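Local coordinates for HIGH affinity ribose transport protein RBSD (Bacillus subtilis, PDB 1OGD) that probably interconverts the beta-pyranose and beta-furanose forms of D-ribose, as a cytoplasmic homodecamer built from two pentamers, at residues P49-L58 against I112-C123. Residues are numbered along the deposited sequence; the frame is centred on the assembly and turned at random.
Sequences PAFQDTAAVL and IRTGEFTPYANC. With RIP (beta-D-ribopyranose), chain G.
E116 OE1 is gripped twice at the start of helix 51-61: F51 N donates a nearly straight 2.7 Å bond to OE1, on its anti lone pair, and a water 2.6 Å from OE1 donates a hydrogen bond to it while accepting one from Q52 N. The carboxylate thus takes up two backbone N-H groups of the first helical turn, one directly and one through water, where the helix dipole would be expected to favour its negative charge. E116 CG, anti to the backbone N (chi1 -170°), lies 3.7 Å from F51 CB, and the bend at chi2 brings OE1 round to F51 N. The other oxygen, OE2, is met by T118 OG1 from above the carboxylate plane at 3.0 Å. Cutting the E116 side chain back to an alanine is likely to leave F51 N without its direct acceptor and to break the T118 OG1 link to the helix start. A50, the N-cap residue, follows P49, whose O accepts from G115 N at 2.8 Å. One helical turn on from A50, T54 crosses T114, whose CG2 lies 3.4 Å from T54 OG1, while T114 OG1 accepts from E116 N in an ST turn and also bonds A27 O. These contacts pack the helix against the end of strand 110-113 in the mixed sheet and against the loop that forms one wall of the ribose pocket. In that loop T118 to A121 make a type II turn, Y120 N gives a weak bond to ribose O3, and the Y120 ring has the sugar's C4 over one face. Swung anti to its N (chi1 174°), the F51 ring reaches the end of the loop and the first residue of strand 123-127: A121 CB covers one face, and C123 SG sits obliquely, 3.8 Å from F51 CZ. I26 and L84 also touch this buried ring.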
loop_
_atom_site.group_PDB
_atom_site.type_symbol
_atom_site.label_atom_id
_atom_site.label_comp_id
_atom_site.label_asym_id
_atom_site.label_seq_id
_atom_site.Cartn_x
_atom_site.Cartn_y
_atom_site.Cartn_z
ATOM N N PRO A 49 -12.762 29.114 -7.710
ATOM C CA PRO A 49 -14.088 29.286 -8.313
ATOM C C PRO A 49 -15.121 29.661 -7.270
ATOM O O PRO A 49 -14.931 29.416 -6.077
ATOM C CB PRO A 49 -14.400 27.911 -8.909
ATOM C CG PRO A 49 -13.123 27.105 -8.750
ATOM C CD PRO A 49 -12.456 27.687 -7.551
ATOM N N ALA A 50 -16.226 30.235 -7.729
ATOM C CA ALA A 50 -17.303 30.637 -6.840
ATOM C C ALA A 50 -18.265 29.479 -6.610
ATOM O O ALA A 50 -18.375 28.574 -7.437
ATOM C CB ALA A 50 -18.052 31.832 -7.434
ATOM N N PHE A 51 -18.953 29.514 -5.476
ATOM C CA PHE A 51 -19.921 28.489 -5.121
ATOM C C PHE A 51 -20.960 28.328 -6.228
ATOM O O PHE A 51 -21.300 27.211 -6.628
ATOM C CB PHE A 51 -20.629 28.877 -3.826
ATOM C CG PHE A 51 -21.750 27.957 -3.449
ATOM C CD1 PHE A 51 -21.489 26.703 -2.904
ATOM C CD2 PHE A 51 -23.075 28.346 -3.633
ATOM C CE1 PHE A 51 -22.530 25.847 -2.545
ATOM C CE2 PHE A 51 -24.124 27.501 -3.279
ATOM C CZ PHE A 51 -23.854 26.247 -2.732
ATOM N N GLN A 52 -21.467 29.455 -6.719
ATOM C CA GLN A 52 -22.480 29.431 -7.763
ATOM C C GLN A 52 -21.982 28.765 -9.032
ATOM O O GLN A 52 -22.662 27.913 -9.591
ATOM C CB GLN A 52 -22.956 30.851 -8.085
ATOM C CG GLN A 52 -23.423 31.624 -6.868
ATOM C CD GLN A 52 -24.224 32.855 -7.233
ATOM O OE1 GLN A 52 -24.016 33.456 -8.287
ATOM N NE2 GLN A 52 -25.139 33.246 -6.351
ATOM N N ASP A 53 -20.797 29.150 -9.491
ATOM C CA ASP A 53 -20.254 28.564 -10.706
ATOM C C ASP A 53 -20.065 27.064 -10.586
ATOM O O ASP A 53 -20.393 26.317 -11.508
ATOM C CB ASP A 53 -18.928 29.220 -11.077
ATOM C CG ASP A 53 -19.100 30.663 -11.498
ATOM O OD1 ASP A 53 -20.148 30.979 -12.103
ATOM O OD2 ASP A 53 -18.191 31.478 -11.240
ATOM N N THR A 54 -19.546 26.617 -9.448
ATOM C CA THR A 54 -19.327 25.193 -9.253
ATOM C C THR A 54 -20.649 24.429 -9.202
ATOM O O THR A 54 -20.801 23.394 -9.844
ATOM C CB THR A 54 -18.518 24.942 -7.967
ATOM O OG1 THR A 54 -17.292 25.683 -8.037
ATOM C CG2 THR A 54 -18.186 23.461 -7.821
ATOM N N ALA A 55 -21.607 24.945 -8.443
ATOM C CA ALA A 55 -22.908 24.304 -8.326
ATOM C C ALA A 55 -23.613 24.218 -9.687
ATOM O O ALA A 55 -24.295 23.233 -9.984
ATOM C CB ALA A 55 -23.775 25.072 -7.324
ATOM N N ALA A 56 -23.442 25.245 -10.516
ATOM C CA ALA A 56 -24.075 25.267 -11.831
ATOM C C ALA A 56 -23.550 24.147 -12.728
ATOM O O ALA A 56 -24.327 23.468 -13.402
ATOM C CB ALA A 56 -23.847 26.615 -12.493
ATOM N N VAL A 57 -22.233 23.960 -12.740
ATOM C CA VAL A 57 -21.632 22.912 -13.554
ATOM C C VAL A 57 -22.091 21.534 -13.088
ATOM O O VAL A 57 -22.464 20.685 -13.902
ATOM C CB VAL A 57 -20.090 22.966 -13.499
ATOM C CG1 VAL A 57 -19.501 21.775 -14.247
ATOM C CG2 VAL A 57 -19.593 24.260 -14.122
ATOM N N LEU A 58 -22.071 21.309 -11.777
ATOM C CA LEU A 58 -22.491 20.020 -11.238
ATOM C C LEU A 58 -23.952 19.726 -11.569
ATOM O O LEU A 58 -24.315 18.589 -11.873
ATOM C CB LEU A 58 -22.282 19.972 -9.718
ATOM C CG LEU A 58 -20.979 19.336 -9.201
ATOM C CD1 LEU A 58 -20.811 17.953 -9.816
ATOM C CD2 LEU A 58 -19.788 20.190 -9.551
ATOM N N ILE A 112 -16.108 18.810 -2.518
ATOM C CA ILE A 112 -15.481 19.652 -3.521
ATOM C C ILE A 112 -15.300 21.030 -2.899
ATOM O O ILE A 112 -16.269 21.720 -2.579
ATOM C CB ILE A 112 -16.357 19.729 -4.782
ATOM C CG1 ILE A 112 -16.666 18.308 -5.265
ATOM C CG2 ILE A 112 -15.637 20.494 -5.864
ATOM C CD1 ILE A 112 -17.787 18.215 -6.269
ATOM N N ARG A 113 -14.046 21.420 -2.710
ATOM C CA ARG A 113 -13.736 22.699 -2.100
ATOM C C ARG A 113 -13.611 23.796 -3.150
ATOM O O ARG A 113 -12.807 23.691 -4.072
ATOM C CB ARG A 113 -12.431 22.590 -1.301
ATOM C CG ARG A 113 -12.071 23.838 -0.513
ATOM C CD ARG A 113 -10.828 23.598 0.337
ATOM N NE ARG A 113 -10.514 24.734 1.197
ATOM C CZ ARG A 113 -9.400 25.456 1.114
ATOM N NH1 ARG A 113 -8.475 25.172 0.206
ATOM N NH2 ARG A 113 -9.207 26.467 1.947
ATOM N N THR A 114 -14.415 24.846 -3.003
ATOM C CA THR A 114 -14.379 25.971 -3.931
ATOM C C THR A 114 -13.619 27.111 -3.252
ATOM O O THR A 114 -13.182 26.977 -2.106
ATOM C CB THR A 114 -15.794 26.461 -4.273
ATOM O OG1 THR A 114 -16.395 27.026 -3.103
ATOM C CG2 THR A 114 -16.657 25.306 -4.762
ATOM N N GLY A 115 -13.463 28.229 -3.952
ATOM C CA GLY A 115 -12.756 29.356 -3.371
ATOM C C GLY A 115 -13.706 30.332 -2.706
ATOM O O GLY A 115 -13.320 31.453 -2.379
ATOM N N GLU A 116 -14.946 29.896 -2.498
ATOM C CA GLU A 116 -15.978 30.726 -1.890
ATOM C C GLU A 116 -15.648 31.169 -0.469
ATOM O O GLU A 116 -15.474 30.339 0.428
ATOM C CB GLU A 116 -17.309 29.977 -1.882
ATOM C CG GLU A 116 -18.508 30.832 -1.500
ATOM C CD GLU A 116 -18.787 31.918 -2.525
ATOM O OE1 GLU A 116 -18.909 31.583 -3.722
ATOM O OE2 GLU A 116 -18.886 33.103 -2.137
ATOM N N PHE A 117 -15.577 32.485 -0.272
ATOM C CA PHE A 117 -15.284 33.062 1.034
ATOM C C PHE A 117 -16.499 33.710 1.696
ATOM O O PHE A 117 -16.382 34.778 2.297
ATOM C CB PHE A 117 -14.162 34.102 0.920
ATOM C CG PHE A 117 -12.795 33.572 1.263
ATOM C CD1 PHE A 117 -12.314 32.404 0.678
ATOM C CD2 PHE A 117 -11.975 34.259 2.155
ATOM C CE1 PHE A 117 -11.034 31.928 0.975
ATOM C CE2 PHE A 117 -10.693 33.793 2.458
ATOM C CZ PHE A 117 -10.221 32.623 1.866
ATOM N N THR A 118 -17.665 33.082 1.580
ATOM C CA THR A 118 -18.863 33.617 2.221
ATOM C C THR A 118 -19.472 32.548 3.120
ATOM O O THR A 118 -19.420 31.360 2.805
ATOM C CB THR A 118 -19.928 34.105 1.197
ATOM O OG1 THR A 118 -20.392 33.004 0.406
ATOM C CG2 THR A 118 -19.341 35.170 0.294
ATOM N N PRO A 119 -20.056 32.962 4.256
ATOM C CA PRO A 119 -20.691 32.102 5.260
ATOM C C PRO A 119 -21.718 31.086 4.773
ATOM O O PRO A 119 -22.651 31.418 4.039
ATOM C CB PRO A 119 -21.316 33.106 6.227
ATOM C CG PRO A 119 -20.394 34.265 6.143
ATOM C CD PRO A 119 -20.154 34.376 4.660
ATOM N N TYR A 120 -21.534 29.846 5.219
ATOM C CA TYR A 120 -22.422 28.730 4.915
ATOM C C TYR A 120 -22.742 28.463 3.446
ATOM O O TYR A 120 -23.845 28.026 3.110
ATOM C CB TYR A 120 -23.717 28.883 5.712
ATOM C CG TYR A 120 -23.470 29.160 7.179
ATOM C CD1 TYR A 120 -23.309 30.466 7.644
ATOM C CD2 TYR A 120 -23.346 28.111 8.094
ATOM C CE1 TYR A 120 -23.028 30.720 8.987
ATOM C CE2 TYR A 120 -23.065 28.354 9.434
ATOM C CZ TYR A 120 -22.907 29.660 9.874
ATOM O OH TYR A 120 -22.624 29.902 11.199
ATOM N N ALA A 121 -21.777 28.722 2.574
ATOM C CA ALA A 121 -21.968 28.463 1.158
ATOM C C ALA A 121 -21.573 27.006 0.914
ATOM O O ALA A 121 -20.551 26.734 0.289
ATOM C CB ALA A 121 -21.095 29.391 0.325
ATOM N N ASN A 122 -22.380 26.083 1.439
ATOM C CA ASN A 122 -22.143 24.648 1.284
ATOM C C ASN A 122 -23.457 23.933 1.003
ATOM O O ASN A 122 -24.513 24.347 1.476
ATOM C CB ASN A 122 -21.566 24.014 2.562
ATOM C CG ASN A 122 -20.429 24.808 3.168
ATOM O OD1 ASN A 122 -20.620 25.522 4.154
ATOM N ND2 ASN A 122 -19.239 24.687 2.590
ATOM N N CYS A 123 -23.399 22.851 0.242
ATOM C CA CYS A 123 -24.601 22.073 -0.014
ATOM C C CYS A 123 -24.256 20.647 -0.403
ATOM O O CYS A 123 -23.179 20.374 -0.933
ATOM C CB CYS A 123 -25.460 22.715 -1.109
ATOM S SG CYS A 123 -24.814 22.548 -2.768
HETATM C C1 RIP G . -17.300 26.379 8.287
HETATM C C2 RIP G . -17.835 26.816 6.946
HETATM C C3 RIP G . -19.140 27.571 7.142
HETATM C C4 RIP G . -19.040 28.737 8.118
HETATM C C5 RIP G . -18.491 28.193 9.431
HETATM O O1 RIP G . -18.099 25.360 8.854
HETATM O O2 RIP G . -16.856 27.632 6.340
HETATM O O3 RIP G . -19.641 28.008 5.905
HETATM O O4 RIP G . -18.153 29.730 7.641
HETATM O O5 RIP G . -17.259 27.460 9.256
HETATM O O HOH W 1 -20.989 32.259 -5.202
#